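Long-range contact in PmbA-related protein (PDB 1VL4), which is of uncertain function, but belongs to a family of putative metallopeptidases and has been proposed to modulate DNA gyrase: residues 417-422 with 437-442. Sequence-based numbering, arbitrary orientation.
Sequences RKIVLV and VLVEVL
Ile419 lies across Val437 and Val439 on one face of an antiparallel strand pair broken by a beta bulge. Its CG2 sits 3.8 Å from CB of Val437, and its CG1, beside the backbone N at chi1 -68°, reaches CG2 of both valines. Val422 extends this buried face, its CG1 near CG1 of Val437, and Leu348 of strand 345-348 covers both residues. Past the bulge, the opposite face carries Leu421 and Leu438, whose CB atoms come within 4.2 Å; Leu358 and Met362 of helix 355-362 pack on them. Val420 is the extra residue: the register slips by one between the Ile419–Val439 and Leu421–Leu438 pairs, and its CG2 lies 4.0 Å from CD2 of Leu438.

Backbone bonds run along the join. Leu438 N donates to Leu421 O at 2.8 Å, nearly straight, while Val420 N reaches Leu438 O by a more bent bond. Leu421 N, buried at the bulge, has no partner. Within the C-terminal domain of the PmbA/TldA family, strand 437-444 pairs with strand 233-239 of the same mixed sheet, and 419-422 adds a short strand to its opposite edge, one residue after helix 412-417.

At the polar end the chain turns a corner at Glu440, where Glu440 N donates to Lys418 O at 2.8 Å. The Lys418 side chain follows the chain round this corner, its CB against CG1 of Val439 and CB of Glu440. The lysine bends at chi3 (-69°), and NZ donates to Val441 O at 2.7 Å, passing 3.9 Å from CG1 of Val441. An alanine at Lys418 would probably leave Val441 O without its ammonium donor and bare the flank of Val441. NZ stands above the plane of that carbonyl, 36° out of it.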
ATOM      1  N   ARG A 417       5.147  29.559 -10.521  1.00 13.76           N
ATOM      2  CA  ARG A 417       5.468  30.959 -10.818  1.00 13.70           C
ATOM      3  C   ARG A 417       6.374  31.105 -12.020  1.00 11.08           C
ATOM      4  O   ARG A 417       6.279  32.087 -12.730  1.00 10.95           O
ATOM      5  CB  ARG A 417       6.169  31.681  -9.642  1.00 17.08           C
ATOM      6  CG  ARG A 417       5.331  31.924  -8.407  1.00 22.02           C
ATOM      7  CD  ARG A 417       4.321  33.024  -8.627  1.00 32.96           C
ATOM      8  NE  ARG A 417       4.943  34.348  -8.608  1.00 38.94           N
ATOM      9  CZ  ARG A 417       4.405  35.447  -9.130  1.00 38.72           C
ATOM     10  NH1 ARG A 417       5.062  36.590  -9.036  1.00 42.95           N
ATOM     11  NH2 ARG A 417       3.234  35.409  -9.772  1.00 45.19           N
ATOM     12  N   LYS A 418       7.276  30.149 -12.213  1.00  9.43           N
ATOM     13  CA  LYS A 418       8.299  30.206 -13.255  1.00  8.50           C
ATOM     14  C   LYS A 418       7.923  29.463 -14.526  1.00  8.66           C
ATOM     15  O   LYS A 418       8.723  29.340 -15.434  1.00  9.81           O
ATOM     16  CB  LYS A 418       9.600  29.645 -12.699  1.00  9.72           C
ATOM     17  CG  LYS A 418      10.168  30.552 -11.592  1.00 15.00           C
ATOM     18  CD  LYS A 418      11.562  30.142 -11.134  1.00 22.30           C
ATOM     19  CE  LYS A 418      11.583  28.813 -10.375  1.00 26.26           C
ATOM     20  NZ  LYS A 418      12.983  28.549  -9.870  1.00 29.74           N
ATOM     21  N   ILE A 419       6.707  28.953 -14.612  1.00 11.82           N
ATOM     22  CA  ILE A 419       6.273  28.418 -15.923  1.00 13.61           C
ATOM     23  C   ILE A 419       6.005  29.619 -16.864  1.00 13.36           C
ATOM     24  O   ILE A 419       5.052  30.357 -16.688  1.00 13.10           O
ATOM     25  CB  ILE A 419       5.077  27.467 -15.819  1.00 12.56           C
ATOM     26  CG1 ILE A 419       5.507  26.163 -15.106  1.00 12.29           C
ATOM     27  CG2 ILE A 419       4.540  27.124 -17.235  1.00 13.51           C
ATOM     28  CD1 ILE A 419       4.329  25.288 -14.574  1.00  9.81           C
ATOM     29  N   VAL A 420       6.885  29.819 -17.830  1.00 10.67           N
ATOM     30  CA  VAL A 420       6.750  30.954 -18.725  1.00 11.42           C
ATOM     31  C   VAL A 420       6.079  30.612 -20.071  1.00 11.05           C
ATOM     32  O   VAL A 420       5.563  31.494 -20.734  1.00 12.03           O
ATOM     33  CB  VAL A 420       8.143  31.672 -18.945  1.00 11.39           C
ATOM     34  CG1 VAL A 420       8.692  32.158 -17.618  1.00 14.62           C
ATOM     35  CG2 VAL A 420       9.166  30.773 -19.650  1.00  8.91           C
ATOM     36  N   LEU A 421       6.097  29.343 -20.465  1.00 12.11           N
ATOM     37  CA  LEU A 421       5.433  28.873 -21.677  1.00 11.73           C
ATOM     38  C   LEU A 421       4.920  27.467 -21.518  1.00 11.80           C
ATOM     39  O   LEU A 421       5.604  26.612 -20.944  1.00 11.16           O
ATOM     40  CB  LEU A 421       6.401  28.852 -22.851  1.00 14.58           C
ATOM     41  CG  LEU A 421       6.751  30.118 -23.623  1.00 20.30           C
ATOM     42  CD1 LEU A 421       7.870  29.754 -24.616  1.00 25.68           C
ATOM     43  CD2 LEU A 421       5.520  30.723 -24.327  1.00 20.57           C
ATOM     44  N   VAL A 422       3.728  27.231 -22.080  1.00 11.67           N
ATOM     45  CA  VAL A 422       2.984  25.980 -21.952  1.00 13.06           C
ATOM     46  C   VAL A 422       2.751  25.410 -23.352  1.00 11.79           C
ATOM     47  O   VAL A 422       2.323  26.112 -24.251  1.00 13.84           O
ATOM     48  CB  VAL A 422       1.647  26.212 -21.213  1.00 11.11           C
ATOM     49  CG1 VAL A 422       0.877  24.929 -20.987  1.00 12.16           C
ATOM     50  CG2 VAL A 422       1.910  26.934 -19.852  1.00 10.51           C
ATOM     51  N   VAL A 437       5.847  21.919 -20.267  1.00 10.19           N
ATOM     52  CA  VAL A 437       6.048  23.331 -19.926  1.00 10.93           C
ATOM     53  C   VAL A 437       7.518  23.690 -19.906  1.00 10.98           C
ATOM     54  O   VAL A 437       8.416  22.818 -19.699  1.00 11.88           O
ATOM     55  CB  VAL A 437       5.460  23.691 -18.525  1.00 12.27           C
ATOM     56  CG1 VAL A 437       3.966  23.445 -18.501  1.00 10.62           C
ATOM     57  CG2 VAL A 437       6.190  22.910 -17.379  1.00 10.42           C
ATOM     58  N   LEU A 438       7.767  24.978 -20.155  1.00 10.00           N
ATOM     59  CA  LEU A 438       9.051  25.608 -19.950  1.00 10.18           C
ATOM     60  C   LEU A 438       9.078  26.403 -18.631  1.00  9.80           C
ATOM     61  O   LEU A 438       8.288  27.339 -18.419  1.00  9.47           O
ATOM     62  CB  LEU A 438       9.401  26.524 -21.123  1.00  8.94           C
ATOM     63  CG  LEU A 438      10.711  27.272 -20.932  1.00 17.04           C
ATOM     64  CD1 LEU A 438      11.900  26.304 -20.712  1.00 15.20           C
ATOM     65  CD2 LEU A 438      10.923  28.184 -22.131  1.00 21.54           C
ATOM     66  N   VAL A 439       9.988  25.977 -17.753  1.00 11.08           N
ATOM     67  CA  VAL A 439      10.190  26.569 -16.433  1.00 11.28           C
ATOM     68  C   VAL A 439      11.479  27.428 -16.542  1.00 13.05           C
ATOM     69  O   VAL A 439      12.562  26.940 -16.959  1.00 11.87           O
ATOM     70  CB  VAL A 439      10.311  25.465 -15.315  1.00 11.32           C
ATOM     71  CG1 VAL A 439      10.435  26.076 -13.914  1.00  7.98           C
ATOM     72  CG2 VAL A 439       9.172  24.506 -15.340  1.00  9.82           C
ATOM     73  N   GLU A 440      11.346  28.708 -16.195  1.00 14.79           N
ATOM     74  CA  GLU A 440      12.436  29.678 -16.324  1.00 15.68           C
ATOM     75  C   GLU A 440      13.792  29.177 -15.830  1.00 18.13           C
ATOM     76  O   GLU A 440      14.857  29.338 -16.510  1.00 18.65           O
ATOM     77  CB  GLU A 440      12.072  30.948 -15.567  1.00 16.30           C
ATOM     78  CG  GLU A 440      13.099  32.085 -15.675  1.00 29.01           C
ATOM     79  CD  GLU A 440      13.003  32.914 -16.952  1.00 35.91           C
ATOM     80  OE1 GLU A 440      12.508  32.397 -17.984  1.00 44.62           O
ATOM     81  OE2 GLU A 440      13.444  34.088 -16.909  1.00 42.55           O
ATOM     82  N   VAL A 441      13.785  28.670 -14.610  1.00 16.86           N
ATOM     83  CA  VAL A 441      14.979  28.091 -14.046  1.00 15.64           C
ATOM     84  C   VAL A 441      14.601  27.149 -12.908  1.00 15.07           C
ATOM     85  O   VAL A 441      13.657  27.406 -12.178  1.00 14.89           O
ATOM     86  CB  VAL A 441      16.011  29.205 -13.613  1.00 18.22           C
ATOM     87  CG1 VAL A 441      15.495  30.060 -12.472  1.00 23.36           C
ATOM     88  CG2 VAL A 441      17.327  28.613 -13.227  1.00 18.48           C
ATOM     89  N   LEU A 442      15.346  26.062 -12.759  1.00 13.07           N
ATOM     90  CA  LEU A 442      15.154  25.154 -11.640  1.00 14.17           C
ATOM     91  C   LEU A 442      16.509  24.686 -11.124  1.00 12.28           C
ATOM     92  O   LEU A 442      17.479  24.657 -11.872  1.00  8.51           O
ATOM     93  CB  LEU A 442      14.346  23.963 -12.126  1.00 15.57           C
ATOM     94  CG  LEU A 442      13.318  23.319 -11.224  1.00 23.25           C
ATOM     95  CD1 LEU A 442      12.243  24.311 -10.731  1.00 21.45           C
ATOM     96  CD2 LEU A 442      12.709  22.138 -12.029  1.00 21.41           C
TER